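Isochorismatase family protein family (PDB 3TXY) is of unknown function but has the fold of the isochorismatase-like hydrolases, so a hydrolase activity is possible though not established. Local coordinates at residues V154-S158 with D159-T163; I176-L180 with G181-T185. All blocks are in the same frame, centred on the assembly; numbering follows the deposited sequence.

Contact 1 of 2, residues V154-S158 with D159-T163; sequences VVVVS and DAVST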
loop_
_atom_site.group_PDB
_atom_site.type_symbol
_atom_site.label_atom_id
_atom_site.label_comp_id
_atom_site.label_asym_id
_atom_site.label_seq_id
_atom_site.Cartn_x
_atom_site.Cartn_y
_atom_site.Cartn_z
ATOM N N VAL A 154 11.097 5.537 -6.646
ATOM C CA VAL A 154 9.795 6.158 -6.917
ATOM C C VAL A 154 9.861 7.675 -6.714
ATOM O O VAL A 154 10.359 8.159 -5.695
ATOM C CB VAL A 154 8.696 5.602 -5.999
ATOM C CG1 VAL A 154 7.348 6.277 -6.285
ATOM C CG2 VAL A 154 8.580 4.076 -6.111
ATOM N N VAL A 155 9.338 8.411 -7.690
ATOM C CA VAL A 155 9.163 9.842 -7.597
ATOM C C VAL A 155 7.678 10.127 -7.809
ATOM O O VAL A 155 7.087 9.704 -8.823
ATOM C CB VAL A 155 10.004 10.584 -8.658
ATOM C CG1 VAL A 155 9.826 12.101 -8.532
ATOM C CG2 VAL A 155 11.469 10.178 -8.522
ATOM N N VAL A 156 7.075 10.848 -6.872
ATOM C CA VAL A 156 5.682 11.277 -7.001
ATOM C C VAL A 156 5.603 12.777 -7.333
ATOM O O VAL A 156 6.264 13.600 -6.706
ATOM C CB VAL A 156 4.872 10.968 -5.742
ATOM C CG1 VAL A 156 3.406 11.285 -5.966
ATOM C CG2 VAL A 156 5.034 9.502 -5.390
ATOM N N VAL A 157 4.789 13.105 -8.334
ATOM C CA VAL A 157 4.713 14.458 -8.868
ATOM C C VAL A 157 3.582 15.215 -8.182
ATOM O O VAL A 157 2.398 15.010 -8.483
ATOM C CB VAL A 157 4.502 14.469 -10.406
ATOM C CG1 VAL A 157 4.449 15.899 -10.928
ATOM C CG2 VAL A 157 5.611 13.672 -11.105
ATOM N N SER A 158 3.966 16.128 -7.288
ATOM C CA SER A 158 3.029 16.776 -6.393
ATOM C C SER A 158 1.923 17.550 -7.105
ATOM O O SER A 158 0.756 17.543 -6.663
ATOM C CB SER A 158 3.771 17.698 -5.408
ATOM O OG SER A 158 4.519 18.667 -6.083
ATOM N N ASP A 159 2.270 18.194 -8.216
ATOM C CA ASP A 159 1.272 18.941 -8.983
ATOM C C ASP A 159 0.648 18.126 -10.110
ATOM O O ASP A 159 -0.005 18.684 -11.002
ATOM C CB ASP A 159 1.827 20.294 -9.463
ATOM C CG ASP A 159 3.100 20.181 -10.266
ATOM O OD1 ASP A 159 3.759 19.125 -10.268
ATOM O OD2 ASP A 159 3.453 21.203 -10.914
ATOM N N ALA A 160 0.827 16.799 -10.062
ATOM C CA ALA A 160 0.106 15.903 -10.959
ATOM C C ALA A 160 -0.465 14.692 -10.235
ATOM O O ALA A 160 -0.688 13.657 -10.863
ATOM C CB ALA A 160 0.998 15.475 -12.126
ATOM N N VAL A 161 -0.692 14.825 -8.929
ATOM C CA VAL A 161 -1.510 13.905 -8.151
ATOM C C VAL A 161 -2.526 14.727 -7.349
ATOM O O VAL A 161 -2.169 15.762 -6.759
ATOM C CB VAL A 161 -0.685 12.974 -7.217
ATOM C CG1 VAL A 161 0.261 12.096 -8.043
ATOM C CG2 VAL A 161 0.097 13.746 -6.141
ATOM N N SER A 162 -3.781 14.271 -7.341
ATOM C CA SER A 162 -4.840 14.931 -6.581
ATOM C C SER A 162 -5.712 13.918 -5.862
ATOM O O SER A 162 -5.729 12.725 -6.189
ATOM C CB SER A 162 -5.674 15.848 -7.481
ATOM O OG SER A 162 -4.879 16.901 -7.987
ATOM N N THR A 163 -6.424 14.408 -4.863
ATOM C CA THR A 163 -7.205 13.547 -3.986
ATOM C C THR A 163 -8.388 14.313 -3.384
ATOM O O THR A 163 -8.730 15.395 -3.866
ATOM C CB THR A 163 -6.286 12.871 -2.940
ATOM O OG1 THR A 163 -7.007 11.854 -2.250
ATOM C CG2 THR A 163 -5.662 13.868 -1.939
#

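Contact 2 of 2, residues I176-L180 with G181-T185; sequences IFPKL and GQVAT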
loop_
_atom_site.group_PDB
_atom_site.type_symbol
_atom_site.label_atom_id
_atom_site.label_comp_id
_atom_site.label_asym_id
_atom_site.label_seq_id
_atom_site.Cartn_x
_atom_site.Cartn_y
_atom_site.Cartn_z
ATOM N N ILE A 176 4.033 9.980 4.142
ATOM C CA ILE A 176 4.234 8.666 3.538
ATOM C C ILE A 176 5.250 8.675 2.423
ATOM O O ILE A 176 6.207 7.959 2.477
ATOM C CB ILE A 176 2.930 8.063 2.958
ATOM C CG1 ILE A 176 1.812 8.042 4.007
ATOM C CG2 ILE A 176 3.210 6.652 2.436
ATOM C CD1 ILE A 176 2.114 7.211 5.244
ATOM N N PHE A 177 5.013 9.458 1.382
ATOM C CA PHE A 177 5.836 9.376 0.187
ATOM C C PHE A 177 7.330 9.661 0.420
ATOM O O PHE A 177 8.165 9.002 -0.193
ATOM C CB PHE A 177 5.289 10.271 -0.909
ATOM C CG PHE A 177 3.944 9.845 -1.442
ATOM C CD1 PHE A 177 3.453 8.554 -1.261
ATOM C CD2 PHE A 177 3.197 10.739 -2.190
ATOM C CE1 PHE A 177 2.221 8.192 -1.787
ATOM C CE2 PHE A 177 1.975 10.383 -2.709
ATOM C CZ PHE A 177 1.482 9.109 -2.517
ATOM N N PRO A 178 7.666 10.641 1.285
ATOM C CA PRO A 178 9.100 10.881 1.549
ATOM C C PRO A 178 9.829 9.667 2.126
ATOM O O PRO A 178 11.053 9.595 2.018
ATOM C CB PRO A 178 9.087 12.044 2.554
ATOM C CG PRO A 178 7.790 12.728 2.322
ATOM C CD PRO A 178 6.825 11.612 2.007
ATOM N N LYS A 179 9.097 8.725 2.725
ATOM C CA LYS A 179 9.693 7.518 3.285
ATOM C C LYS A 179 9.908 6.368 2.290
ATOM O O LYS A 179 10.686 5.422 2.586
ATOM C CB LYS A 179 8.870 7.018 4.467
ATOM C CG LYS A 179 8.721 8.059 5.558
ATOM C CD LYS A 179 7.658 7.687 6.555
ATOM C CE LYS A 179 7.709 8.584 7.793
ATOM N NZ LYS A 179 6.399 8.729 8.471
ATOM N N LEU A 180 9.234 6.446 1.140
ATOM C CA LEU A 180 9.298 5.398 0.136
ATOM C C LEU A 180 9.850 5.928 -1.194
ATOM O O LEU A 180 10.044 5.168 -2.131
ATOM C CB LEU A 180 7.926 4.708 -0.018
ATOM C CG LEU A 180 6.722 5.548 -0.431
ATOM C CD1 LEU A 180 6.890 6.201 -1.804
ATOM C CD2 LEU A 180 5.411 4.738 -0.391
ATOM N N GLY A 181 10.149 7.218 -1.270
ATOM C CA GLY A 181 10.632 7.783 -2.506
ATOM C C GLY A 181 10.836 9.279 -2.376
ATOM O O GLY A 181 11.093 9.788 -1.270
ATOM N N GLN A 182 10.708 9.965 -3.512
ATOM C CA GLN A 182 10.952 11.411 -3.617
ATOM C C GLN A 182 9.707 12.142 -4.117
ATOM O O GLN A 182 8.999 11.638 -4.974
ATOM C CB GLN A 182 12.087 11.690 -4.607
ATOM C CG GLN A 182 13.395 10.984 -4.328
ATOM C CD GLN A 182 14.412 11.235 -5.441
ATOM O OE1 GLN A 182 15.095 12.271 -5.455
ATOM N NE2 GLN A 182 14.513 10.296 -6.368
ATOM N N VAL A 183 9.455 13.319 -3.559
ATOM C CA VAL A 183 8.332 14.163 -3.952
ATOM C C VAL A 183 8.891 15.389 -4.661
ATOM O O VAL A 183 9.811 16.039 -4.158
ATOM C CB VAL A 183 7.472 14.550 -2.738
ATOM C CG1 VAL A 183 6.265 15.376 -3.142
ATOM C CG2 VAL A 183 6.992 13.295 -2.002
ATOM N N ALA A 184 8.382 15.674 -5.850
ATOM C CA ALA A 184 8.886 16.795 -6.646
ATOM C C ALA A 184 7.776 17.326 -7.537
ATOM O O ALA A 184 6.764 16.656 -7.729
ATOM C CB ALA A 184 10.065 16.330 -7.486
ATOM N N THR A 185 7.953 18.537 -8.057
ATOM C CA THR A 185 7.018 19.092 -9.023
ATOM C C THR A 185 7.357 18.571 -10.431
ATOM O O THR A 185 8.476 18.124 -10.694
ATOM C CB THR A 185 7.077 20.634 -9.030
ATOM O OG1 THR A 185 8.362 21.054 -9.507
ATOM C CG2 THR A 185 6.809 21.223 -7.626
#

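Contact 1 of 2, residues V154-S158 with D159-T163
Val157 and Ala160 close a type I beta turn, with Ser158 and Asp159 at its corners; the CA atoms of Val157 and Ala160 lie 5.3 Å apart. Ala160 N donates to Val157 O at 2.9 Å, reaching the oxygen from well above its carbonyl plane. The turn interrupts strand 153-162 of the parallel sheet, and the chain changes direction before Val161 and Ser162 become extended again.

Beta-branched valines suit the extended parts. On one flank Val157 CG1 rests 3.7 Å from Ala160 CB, a methyl small enough to fit beside it. On the other, Val156 CG1 meets Val161 CG1 at 3.9 Å, the two side chains crossing at about a right angle, while Val161 CG2 comes 3.5 Å from Val157 O. The short polar residues take the corners. Asp159 holds its CG between backbone N and carbonyl carbon (chi1 55°), which brings OD1 to 3.4 Å from Val157 CG1.

That same OD1 accepts a hydrogen bond from Ala186 N, at the start of helix 186-194, and Ser158 O accepts one from Gln33 NE2. A carboxylate at a helix N-terminus is probably stabilised in its charged form, so the turn, polar at its corners and apolar on its flanks, probably offers a negative charge to the start of the next helix.

Contact 2 of 2, residues I176-L180 with G181-T185
Phe177 and Val183 meet where helix 166-180 gives way to strand 182-184, two elements whose local axes run at 122° to each other. At Ile176 the helix is already loosely bonded: Ile176 O accepts Lys179 N, three residues on, at 3.0 Å.

Phe177 gives the contact both a methylene and a carbonyl. Its CB lies 3.6 Å from Val183 CG2, while the ring, turned beside the backbone N (chi1 -66°), leads off to Val156 and Thr136 in the interior, a place that suits a large apolar group. Phe177 O accepts two backbone donors as the helix ends, Leu180 N at 3.1 Å and, by a weak bond with an N-H...O angle of only 120°, Gly181 N at 2.9 Å.

Pro178 has no N-H to offer the preceding turn, which fits the kink here; its CD stands near Val183 CG2. This is the closing part of a beta-alpha-beta crossover in the parallel, helix-flanked sheet of the isochorismatase fold, and strand 182-184 is the sheet's outermost strand on this side within the chain.

Lys179 reaches to the second subunit: its NZ bonds to Gln175 O of its own chain, and it makes a cation-pi contact with Trp164 of the second subunit.

Leu180 packs on Tyr148; with its CG between backbone N and carbonyl carbon, it lays CD1 3.5 Å from Gly181 N. Gly181 then leaves helical geometry in a nearly fully extended form, which its lack of a side chain allows beside Leu180 O. Beyond it, Val183 N donates to Asp76 OD2 of the second subunit.

Contact 1 and contact 2 follow in series along one beta-alpha-beta unit, and their centres lie about 9 Å apart on the same side of the chain's centre. Parallel strands 153-162 and 182-184 join them directly: Val156 N lies 2.8 Å from Gln182 O, and Val154 O is 2.9 Å from Gln182 N, both probable hydrogen bonds. Beneath helix 166-180, Val156 CG1 packs against Phe177 CE2 at 3.7 Å, linking the apolar flank of the turn to the end of the helix. At the far end of the short strand, Asp159 OD1 comes within 3.5 Å of Thr185 CA. Contact 1 is untouched by the second subunit, whereas contact 2 borders it.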